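Local structure of putative short-chain dehydrogenase/reductase (Burkholderia xenovorans, 5JY1) at the interface of chains A and B. The protein binds NAD as a short-chain dehydrogenase/reductase and probably catalyses nicotinamide-dependent oxidation or reduction, perhaps of 3-oxoacyl substrates. Numbering follows the deposited sequence. Chains: chain A/B, Putative short-chain dehydrogenase/reductase.

The interface of chains A and B. Residues chain A 195, 219, 223-225, 231, 253-254; chain B 245.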
ATOM      1  N   THR A 195      -1.423 -10.910 -14.855  1.00 18.10           N
ATOM      2  CA  THR A 195      -0.474 -11.206 -15.918  1.00 15.44           C
ATOM      3  C   THR A 195      -0.903 -12.515 -16.556  1.00 18.48           C
ATOM      4  O   THR A 195      -1.353 -13.428 -15.859  1.00 18.77           O
ATOM      5  CB  THR A 195       0.986 -11.295 -15.438  1.00 19.92           C
ATOM      6  OG1 THR A 195       1.161 -12.425 -14.569  1.00 18.70           O
ATOM      7  CG2 THR A 195       1.373 -10.033 -14.697  1.00 17.48           C
ATOM      8  N   ARG A 219       8.477 -15.440 -10.849  1.00 18.35           N
ATOM      9  CA  ARG A 219       7.425 -15.273  -9.858  1.00 18.46           C
ATOM     10  C   ARG A 219       7.329 -16.484  -8.942  1.00 15.69           C
ATOM     11  O   ARG A 219       7.791 -17.575  -9.291  1.00 19.80           O
ATOM     12  CB  ARG A 219       6.068 -15.031 -10.539  1.00 20.11           C
ATOM     13  CG  ARG A 219       5.576 -16.196 -11.378  1.00 16.56           C
ATOM     14  CD  ARG A 219       4.623 -15.689 -12.439  1.00 19.83           C
ATOM     15  NE  ARG A 219       5.350 -14.980 -13.488  1.00 22.40           N
ATOM     16  CZ  ARG A 219       4.930 -13.860 -14.069  1.00 21.31           C
ATOM     17  NH1 ARG A 219       3.792 -13.301 -13.688  1.00 17.66           N
ATOM     18  NH2 ARG A 219       5.660 -13.298 -15.024  1.00 22.77           N
ATOM     19  N   ARG A 223       5.242 -20.241 -12.945  1.00 19.10           N
ATOM     20  CA  ARG A 223       4.631 -20.541 -14.230  1.00 22.23           C
ATOM     21  C   ARG A 223       3.900 -19.307 -14.739  1.00 24.17           C
ATOM     22  O   ARG A 223       3.564 -18.403 -13.976  1.00 22.26           O
ATOM     23  CB  ARG A 223       3.675 -21.734 -14.132  1.00 23.83           C
ATOM     24  CG  ARG A 223       2.418 -21.419 -13.366  1.00 26.85           C
ATOM     25  CD  ARG A 223       1.524 -22.645 -13.179  1.00 25.63           C
ATOM     26  NE  ARG A 223       0.437 -22.289 -12.277  1.00 26.55           N
ATOM     27  CZ  ARG A 223      -0.681 -21.714 -12.692  1.00 20.17           C
ATOM     28  NH1 ARG A 223      -0.846 -21.480 -13.989  1.00 27.43           N
ATOM     29  NH2 ARG A 223      -1.633 -21.388 -11.825  1.00 18.97           N
ATOM     30  N   SER A 224       3.657 -19.284 -16.049  1.00 24.52           N
ATOM     31  CA  SER A 224       2.948 -18.181 -16.687  1.00 23.56           C
ATOM     32  C   SER A 224       1.438 -18.388 -16.604  1.00 24.03           C
ATOM     33  O   SER A 224       0.950 -19.521 -16.515  1.00 27.62           O
ATOM     34  CB  SER A 224       3.371 -18.052 -18.153  1.00 30.16           C
ATOM     35  OG  SER A 224       4.778 -17.908 -18.269  1.00 33.09           O
ATOM     36  N   GLY A 225       0.698 -17.280 -16.656  1.00 19.64           N
ATOM     37  CA  GLY A 225      -0.748 -17.341 -16.463  1.00 21.46           C
ATOM     38  C   GLY A 225      -1.512 -17.671 -17.741  1.00 23.20           C
ATOM     39  O   GLY A 225      -1.211 -17.172 -18.827  1.00 25.09           O
ATOM     40  N   ILE A 231      -6.852 -16.256 -14.882  1.00 15.63           N
ATOM     41  CA  ILE A 231      -7.460 -14.949 -14.638  1.00 18.63           C
ATOM     42  C   ILE A 231      -8.975 -15.062 -14.530  1.00 15.98           C
ATOM     43  O   ILE A 231      -9.586 -14.422 -13.669  1.00 16.40           O
ATOM     44  CB  ILE A 231      -7.057 -13.937 -15.736  1.00 16.80           C
ATOM     45  CG1 ILE A 231      -5.553 -13.996 -16.027  1.00 16.49           C
ATOM     46  CG2 ILE A 231      -7.491 -12.519 -15.337  1.00 17.66           C
ATOM     47  CD1 ILE A 231      -4.642 -13.774 -14.816  1.00 16.56           C
ATOM     48  N   VAL A 253      -3.301 -10.883  -9.740  1.00 11.35           N
ATOM     49  CA  VAL A 253      -3.535 -12.249 -10.219  1.00 12.51           C
ATOM     50  C   VAL A 253      -2.414 -12.579 -11.197  1.00 13.05           C
ATOM     51  O   VAL A 253      -2.568 -12.453 -12.420  1.00 15.87           O
ATOM     52  CB  VAL A 253      -4.930 -12.395 -10.859  1.00 13.63           C
ATOM     53  CG1 VAL A 253      -5.212 -13.869 -11.185  1.00 13.27           C
ATOM     54  CG2 VAL A 253      -5.999 -11.878  -9.912  1.00 14.11           C
ATOM     55  N   ASP A 254      -1.264 -13.007 -10.649  1.00 11.84           N
ATOM     56  CA  ASP A 254      -0.010 -12.896 -11.386  1.00 12.40           C
ATOM     57  C   ASP A 254       1.007 -13.934 -10.942  1.00 12.76           C
ATOM     58  O   ASP A 254       2.206 -13.745 -11.184  1.00 15.48           O
ATOM     59  CB  ASP A 254       0.622 -11.483 -11.192  1.00 14.43           C
ATOM     60  CG  ASP A 254       0.859 -11.141  -9.712  1.00 14.66           C
ATOM     61  OD1 ASP A 254       0.590 -11.990  -8.839  1.00 13.57           O
ATOM     62  OD2 ASP A 254       1.314 -10.009  -9.419  1.00 15.07           O
TER
ATOM     63  N   PHE B 245      -3.768 -18.748  -9.107  1.00 15.18           N
ATOM     64  CA  PHE B 245      -2.718 -17.851  -9.583  1.00 14.38           C
ATOM     65  C   PHE B 245      -2.567 -16.615  -8.695  1.00 15.62           C
ATOM     66  O   PHE B 245      -1.976 -15.610  -9.119  1.00 15.48           O
ATOM     67  CB  PHE B 245      -3.002 -17.460 -11.039  1.00 14.88           C
ATOM     68  CG  PHE B 245      -1.768 -17.131 -11.848  1.00 15.38           C
ATOM     69  CD1 PHE B 245      -0.669 -17.991 -11.870  1.00 17.20           C
ATOM     70  CD2 PHE B 245      -1.731 -15.977 -12.630  1.00 15.04           C
ATOM     71  CE1 PHE B 245       0.453 -17.688 -12.631  1.00 18.62           C
ATOM     72  CE2 PHE B 245      -0.620 -15.673 -13.396  1.00 15.83           C
ATOM     73  CZ  PHE B 245       0.477 -16.521 -13.398  1.00 16.92           C
TER
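B:Phe245 plugs its phenyl ring into a socket of chain A backbone formed by A:Thr195, A:Arg223, A:Gly225 and the A:Val253–A:Asp254 peptide. The two subunits share the Rossmann fold of the short-chain dehydrogenase/reductase family, and this patch belongs to their two-fold interface, with its twin across the axis; the deposited tetramer probably reflects the assembly common in this family. CG of B:Phe245 lies roughly anti to the backbone N (chi1 -152°), beside its carbonyl carbon, and from there the ring enters chain A. Packing is tight around the far end of the ring, which is clasped between two backbone segments. Over one face lies the carbonyl carbon of A:Asp254, 3.7 Å from the ring centroid of B:Phe245 and displaced toward the rim. Under the other face, CA of A:Gly225 packs 3.4 Å from the para carbon CZ of B:Phe245, the missing side chain allowing this close approach. CE2 of B:Phe245 comes 3.4 Å from the carbonyl O of A:Thr195. The carbonyl O of A:Arg223 sits at the ring edge, in plane, 3.5 Å from CE1 of B:Phe245; the partly positive ring hydrogens probably suit these oxygens. Behind the face contact, NH1 of A:Arg219 donates a 3.0 Å hydrogen bond to the A:Asp254 carbonyl O, in the guanidinium plane but from above the carbonyl plane, which probably steadies the carbonyl group over the ring. The near side is looser. A:Arg223, extended from CG to NE, crosses the ring's rim at a slant and presents one guanidinium face to CD1 of B:Phe245, 3.5 Å from NH2 of A:Arg223; the group lies beyond that rim, its plane turned 45° to the ring. At the root of the plug, the A:Asp254 N to B:Phe245 O hydrogen bond is weak, 3.1 Å long and bent to 127° at the hydrogen.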